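Local coordinates for protein putative anti-sigma factor antagonist TM_1081 (Thermotoga maritima, PDB 3F43) that probably acts as an anti-anti-sigma factor, counteracting an anti-sigma factor and so releasing a sigma factor from inhibition, at residues A[21-26]-A[45-50]; A[110-115]-A[119-124]. One frame throughout, in Å; residues are numbered along the deposited sequence. Where two conformers were deposited one is given.

Interaction 1: A[21-26]-A[45-50]; sequences DVVILM and DEFLNK
Val23 of strand 22-25 puts a methyl group squarely over the ring of Phe47, of helix 36-48. Its CG1 sits 3.7 Å from the centroid of the Phe47 ring. The approach is only 4° off the ring normal, a clear CH-pi contact over the face. The other branch reaches one side of the ring: Val23 CG2 lies 3.8 Å from Phe47 CD1. Val23 holds CG1 anti to its backbone N (chi1 -178°), and this rotamer presents both methyls to the ring. Leu25, two residues along the strand, meets the ring at CE2, across from CD1. Its CB does not point at the helix, but the end of the side chain comes nearer, and Leu25 CD2 lies 3.7 Å from Phe47 CE2. This approach is oblique to the ring.

The ring is held on its second face by its own neighbour. Glu46 CB lies 3.7 Å above the plane of the Phe47 ring, over its centre, on the side opposite Val23 CG1. The ring is therefore sandwiched between two aliphatic carbons. Tyr16 and Trp42 add edge-to-face ring contacts, and Tyr52 touches both Val23 and Phe47.

Phe47 lies in a wider pi-type turn at 45-48. Just beyond it, Lys50 N donates to Phe47 O at 3.0 Å. On the strand side, Val23 and Leu25 are fixed by backbone hydrogen bonds to strand 54-58. The contact thus packs the first strand of a beta-alpha-beta unit, made of 22-25, 36-48 and 54-58, against its helix.

All three touching side chains are buried, and their meeting is wholly apolar. Attachment here probably rests on shape and on burial of hydrocarbon and ring surface, with no polar bond between the two segments to fix direction.

Interaction 2: A[110-115]-A[119-124]; sequences KIYDTI and MEEVRR
Ile115 and Met119, a selenomethionine, are joined by a backbone hydrogen bond one helical turn apart. Met119 N donates to Ile115 O at 2.9 Å, with an N-H...O angle of 158°. This is the first turn of helix 115-123. Thr114 takes the N-cap position just before it.

Apolar contact between these two residues is lighter. Ile115 CG2 lies 4.2 Å from Met119 CG, and both side-chain ends lead away from the partner segment. They go to strand 54-58, where Ile115 touches Val58 and Met119 touches Phe56.

Tyr112 and Glu121 make the remaining side-chain contact. Their side chains cross at about a right angle, the CB-CG part of Glu121 passing over the phenol end of Tyr112. Tyr112 CZ is 3.7 Å from Glu121 CB. The modelled approach at the hydroxyl is too tight to be trusted. Tyr112 OH is buried here with no polar partner in the model. The Tyr112 side chain also touches Phe86 and Ala88 of strand 86-90, and Ala118 of the helix. Replacing Tyr112 with alanine would probably open a gap beside Glu121 and leave Phe86 less well packed.

The arrangement is the last strand-to-helix step of the STAS fold: edge strand 110-112 turns tightly into the C-terminal helix, which folds back over the sheet.

Overall arrangement
Both contacts join a strand of one mixed sheet to a helix. Their centres are about 16 Å apart, and interaction 1 closes along the chain before interaction 2 opens. Strand 22-25 serves both: Val23 and Leu25 face helix 36-48, while Val22 and Ile24 face helix 115-123. There Val22 CG2 lies 3.8 Å from Val122 CG1, and Ile24 CG2 is 4.2 Å from Ile115 CD1. The sheet is thus packed by helices on both faces, as in SpoIIAA-like STAS domains. A pentaethylene glycol, probably from crystallisation, lies about 4 Å from the Ile115 side chain. Ser67, the probable phosphorylation site, unmodified here, belongs to neither contact; it begins helix 67-83.

Interaction 1: A[21-26]-A[45-50]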
loop_
_atom_site.group_PDB
_atom_site.type_symbol
_atom_site.label_atom_id
_atom_site.label_comp_id
_atom_site.label_asym_id
_atom_site.label_seq_id
_atom_site.Cartn_x
_atom_site.Cartn_y
_atom_site.Cartn_z
ATOM N N ASP A 21 -21.353 -14.807 10.153
ATOM C CA ASP A 21 -20.732 -13.518 10.483
ATOM C C ASP A 21 -19.361 -13.260 9.833
ATOM O O ASP A 21 -18.665 -12.337 10.247
ATOM C CB ASP A 21 -20.653 -13.323 12.022
ATOM C CG ASP A 21 -19.410 -13.955 12.649
ATOM N N VAL A 22 -18.968 -14.076 8.850
ATOM C CA VAL A 22 -17.750 -13.847 8.081
ATOM C C VAL A 22 -18.109 -13.406 6.654
ATOM O O VAL A 22 -18.871 -14.101 5.968
ATOM C CB VAL A 22 -16.849 -15.106 8.029
ATOM C CG1 VAL A 22 -15.608 -14.861 7.206
ATOM C CG2 VAL A 22 -16.431 -15.511 9.414
ATOM N N VAL A 23 -17.543 -12.273 6.218
ATOM C CA VAL A 23 -17.703 -11.792 4.860
ATOM C C VAL A 23 -16.625 -12.413 3.988
ATOM O O VAL A 23 -15.429 -12.173 4.191
ATOM C CB VAL A 23 -17.649 -10.264 4.754
ATOM C CG1 VAL A 23 -17.875 -9.834 3.302
ATOM C CG2 VAL A 23 -18.582 -9.583 5.728
ATOM N N ILE A 24 -17.043 -13.236 3.024
ATOM C CA ILE A 24 -16.109 -13.917 2.134
ATOM C C ILE A 24 -16.149 -13.188 0.789
ATOM O O ILE A 24 -17.150 -13.269 0.026
ATOM C CB ILE A 24 -16.471 -15.398 1.963
ATOM C CG1 ILE A 24 -16.630 -16.088 3.337
ATOM C CG2 ILE A 24 -15.404 -16.107 1.080
ATOM C CD1 ILE A 24 -17.033 -17.569 3.264
ATOM N N LEU A 25 -15.082 -12.436 0.526
ATOM C CA LEU A 25 -14.953 -11.658 -0.697
ATOM C C LEU A 25 -14.270 -12.497 -1.759
ATOM O O LEU A 25 -13.175 -13.029 -1.537
ATOM C CB LEU A 25 -14.104 -10.397 -0.459
ATOM C CG LEU A 25 -14.585 -9.432 0.627
ATOM C CD1 LEU A 25 -13.505 -8.340 0.918
ATOM C CD2 LEU A 25 -15.978 -8.876 0.307
HETATM N N MSE A 26 -14.893 -12.582 -2.923
HETATM C CA MSE A 26 -14.377 -13.395 -4.019
HETATM C C MSE A 26 -14.282 -12.617 -5.339
HETATM O O MSE A 26 -14.992 -12.923 -6.299
HETATM C CB MSE A 26 -15.231 -14.626 -4.201
HETATM C CG MSE A 26 -15.267 -15.552 -2.958
HETATM SE SE MSE A 26 -16.638 -16.884 -2.932
HETATM C CE MSE A 26 -18.130 -15.716 -2.514
ATOM N N ASP A 45 -17.647 0.706 2.740
ATOM C CA ASP A 45 -19.040 1.108 2.818
ATOM C C ASP A 45 -19.999 -0.026 3.157
ATOM O O ASP A 45 -20.956 0.170 3.946
ATOM C CB ASP A 45 -19.506 1.755 1.526
ATOM C CG ASP A 45 -18.916 3.119 1.268
ATOM O OD1 ASP A 45 -18.360 3.777 2.167
ATOM O OD2 ASP A 45 -19.053 3.561 0.117
ATOM N N GLU A 46 -19.800 -1.190 2.544
ATOM C CA GLU A 46 -20.707 -2.319 2.715
ATOM C C GLU A 46 -20.491 -3.150 3.967
ATOM O O GLU A 46 -21.445 -3.696 4.506
ATOM C CB GLU A 46 -20.611 -3.259 1.500
ATOM C CG GLU A 46 -21.028 -2.597 0.222
ATOM C CD GLU A 46 -22.494 -2.186 0.210
ATOM O OE1 GLU A 46 -23.353 -2.964 0.685
ATOM O OE2 GLU A 46 -22.796 -1.077 -0.261
ATOM N N PHE A 47 -19.243 -3.266 4.410
ATOM C CA PHE A 47 -18.912 -4.189 5.463
ATOM C C PHE A 47 -18.295 -3.460 6.669
ATOM O O PHE A 47 -18.883 -3.450 7.740
ATOM C CB PHE A 47 -18.047 -5.301 4.905
ATOM C CG PHE A 47 -18.661 -5.968 3.696
ATOM C CD1 PHE A 47 -19.900 -6.567 3.790
ATOM C CD2 PHE A 47 -18.019 -5.927 2.474
ATOM C CE1 PHE A 47 -20.496 -7.127 2.680
ATOM C CE2 PHE A 47 -18.620 -6.472 1.343
ATOM C CZ PHE A 47 -19.834 -7.079 1.463
ATOM N N LEU A 48 -17.087 -2.927 6.501
ATOM C CA LEU A 48 -16.320 -2.452 7.660
ATOM C C LEU A 48 -17.061 -1.334 8.388
ATOM O O LEU A 48 -17.155 -1.342 9.613
ATOM C CB LEU A 48 -14.918 -2.000 7.254
ATOM C CG LEU A 48 -14.009 -3.097 6.725
ATOM C CD1 LEU A 48 -12.690 -2.599 6.123
ATOM C CD2 LEU A 48 -13.732 -4.168 7.782
ATOM N N ASN A 49 -17.619 -0.384 7.651
ATOM C CA ASN A 49 -18.344 0.710 8.302
ATOM C C ASN A 49 -19.712 0.332 8.866
ATOM O O ASN A 49 -20.303 1.103 9.614
ATOM C CB ASN A 49 -18.437 1.925 7.374
ATOM C CG ASN A 49 -17.063 2.522 7.025
ATOM O OD1 ASN A 49 -16.041 2.254 7.678
ATOM N ND2 ASN A 49 -17.040 3.343 5.986
ATOM N N LYS A 50 -20.178 -0.874 8.551
ATOM C CA LYS A 50 -21.411 -1.433 9.088
ATOM C C LYS A 50 -21.133 -2.470 10.180
ATOM O O LYS A 50 -22.065 -3.124 10.634
ATOM C CB LYS A 50 -22.263 -2.045 7.986
ATOM C CG LYS A 50 -22.632 -1.074 6.875
ATOM C CD LYS A 50 -23.646 -1.644 5.925
ATOM C CE LYS A 50 -24.203 -0.577 4.992
ATOM N NZ LYS A 50 -25.104 -1.181 3.948
#

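Interaction 2: A[110-115]-A[119-124]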
loop_
_atom_site.group_PDB
_atom_site.type_symbol
_atom_site.label_atom_id
_atom_site.label_comp_id
_atom_site.label_asym_id
_atom_site.label_seq_id
_atom_site.Cartn_x
_atom_site.Cartn_y
_atom_site.Cartn_z
ATOM N N LYS A 110 -2.871 -13.447 8.390
ATOM C CA LYS A 110 -3.091 -14.868 8.174
ATOM C C LYS A 110 -3.371 -15.127 6.712
ATOM O O LYS A 110 -4.087 -14.374 6.067
ATOM C CB LYS A 110 -4.260 -15.387 9.018
ATOM C CG LYS A 110 -3.966 -15.458 10.495
ATOM C CD LYS A 110 -3.045 -16.633 10.823
ATOM N N ILE A 111 -2.746 -16.170 6.204
ATOM C CA ILE A 111 -2.913 -16.602 4.826
ATOM C C ILE A 111 -3.176 -18.091 4.812
ATOM O O ILE A 111 -2.442 -18.882 5.449
ATOM C CB ILE A 111 -1.662 -16.321 3.974
ATOM C CG1 ILE A 111 -1.311 -14.828 3.942
ATOM C CG2 ILE A 111 -1.855 -16.898 2.567
ATOM C CD1 ILE A 111 0.047 -14.534 3.291
ATOM N N TYR A 112 -4.257 -18.494 4.135
ATOM C CA TYR A 112 -4.655 -19.880 4.099
ATOM C C TYR A 112 -4.792 -20.327 2.670
ATOM O O TYR A 112 -5.173 -19.557 1.807
ATOM C CB TYR A 112 -5.984 -20.119 4.828
ATOM C CG TYR A 112 -5.959 -19.738 6.287
ATOM C CD1 TYR A 112 -5.355 -20.558 7.229
ATOM C CD2 TYR A 112 -6.528 -18.548 6.725
ATOM C CE1 TYR A 112 -5.316 -20.191 8.568
ATOM C CE2 TYR A 112 -6.486 -18.174 8.055
ATOM C CZ TYR A 112 -5.887 -18.998 8.968
ATOM O OH TYR A 112 -5.847 -18.611 10.280
ATOM N N ASP A 113 -4.554 -21.609 2.443
ATOM C CA ASP A 113 -4.653 -22.189 1.106
ATOM C C ASP A 113 -6.110 -22.304 0.657
ATOM O O ASP A 113 -6.382 -22.201 -0.540
ATOM C CB ASP A 113 -4.026 -23.570 1.039
ATOM C CG ASP A 113 -2.513 -23.549 1.058
ATOM O OD1 ASP A 113 -1.890 -22.496 0.790
ATOM O OD2 ASP A 113 -1.954 -24.638 1.319
ATOM N N THR A 114 -7.023 -22.498 1.609
ATOM C CA THR A 114 -8.430 -22.790 1.310
ATOM C C THR A 114 -9.392 -22.145 2.303
ATOM O O THR A 114 -9.013 -21.807 3.427
ATOM C CB THR A 114 -8.743 -24.307 1.289
ATOM O OG1 THR A 114 -8.760 -24.835 2.633
ATOM C CG2 THR A 114 -7.714 -25.078 0.427
ATOM N N ILE A 115 -10.622 -21.951 1.853
ATOM C CA ILE A 115 -11.657 -21.343 2.645
ATOM C C ILE A 115 -11.978 -22.198 3.899
ATOM O O ILE A 115 -12.157 -21.636 4.978
ATOM C CB ILE A 115 -12.952 -21.063 1.787
ATOM C CG1 ILE A 115 -12.647 -20.000 0.730
ATOM C CG2 ILE A 115 -14.123 -20.647 2.693
ATOM C CD1 ILE A 115 -13.825 -19.739 -0.282
HETATM N N MSE A 119 -11.972 -20.873 7.778
HETATM C CA MSE A 119 -13.183 -20.971 8.599
HETATM C C MSE A 119 -12.848 -21.657 9.920
HETATM O O MSE A 119 -13.291 -21.229 10.991
HETATM C CB MSE A 119 -14.298 -21.751 7.893
HETATM C CG MSE A 119 -15.034 -21.000 6.794
HETATM SE SE MSE A 119 -16.101 -19.415 7.319
HETATM C CE MSE A 119 -16.013 -19.523 9.280
ATOM N N GLU A 120 -12.039 -22.704 9.837
ATOM C CA GLU A 120 -11.610 -23.412 11.036
ATOM C C GLU A 120 -10.872 -22.497 12.024
ATOM O O GLU A 120 -11.086 -22.609 13.236
ATOM C CB GLU A 120 -10.755 -24.612 10.649
ATOM C CG GLU A 120 -11.572 -25.752 10.051
ATOM C CD GLU A 120 -10.717 -26.788 9.325
ATOM O OE1 GLU A 120 -9.470 -26.771 9.503
ATOM O OE2 GLU A 120 -11.302 -27.611 8.571
ATOM N N GLU A 121 -10.017 -21.605 11.533
ATOM C CA GLU A 121 -9.338 -20.650 12.415
ATOM C C GLU A 121 -10.311 -19.657 13.069
ATOM O O GLU A 121 -10.250 -19.428 14.275
ATOM C CB GLU A 121 -8.237 -19.875 11.682
ATOM C CG GLU A 121 -7.594 -18.773 12.551
ATOM C CD GLU A 121 -6.777 -19.302 13.727
ATOM O OE1 GLU A 121 -6.697 -20.543 13.916
ATOM O OE2 GLU A 121 -6.206 -18.457 14.460
ATOM N N VAL A 122 -11.208 -19.075 12.278
ATOM C CA VAL A 122 -12.096 -18.026 12.786
ATOM C C VAL A 122 -13.101 -18.571 13.819
ATOM O O VAL A 122 -13.546 -17.839 14.704
ATOM C CB VAL A 122 -12.806 -17.253 11.620
ATOM C CG1 VAL A 122 -14.059 -17.967 11.186
ATOM C CG2 VAL A 122 -13.116 -15.808 12.041
ATOM N N ARG A 123 -13.432 -19.856 13.728
ATOM C CA ARG A 123 -14.207 -20.512 14.771
ATOM C C ARG A 123 -13.383 -20.677 16.049
ATOM O O ARG A 123 -13.877 -20.397 17.144
ATOM C CB ARG A 123 -14.681 -21.878 14.298
ATOM C CG ARG A 123 -15.725 -21.818 13.217
ATOM C CD ARG A 123 -15.800 -23.156 12.538
ATOM N NE ARG A 123 -16.759 -23.179 11.440
ATOM C CZ ARG A 123 -16.790 -24.116 10.495
ATOM N NH1 ARG A 123 -15.904 -25.115 10.495
ATOM N NH2 ARG A 123 -17.706 -24.048 9.535
ATOM N N ARG A 124 -12.147 -21.158 15.902
ATOM C CA ARG A 124 -11.184 -21.265 17.001
ATOM C C ARG A 124 -10.261 -22.459 16.761
ATOM O O ARG A 124 -9.075 -22.292 16.456
ATOM C CB ARG A 124 -11.876 -21.406 18.365
#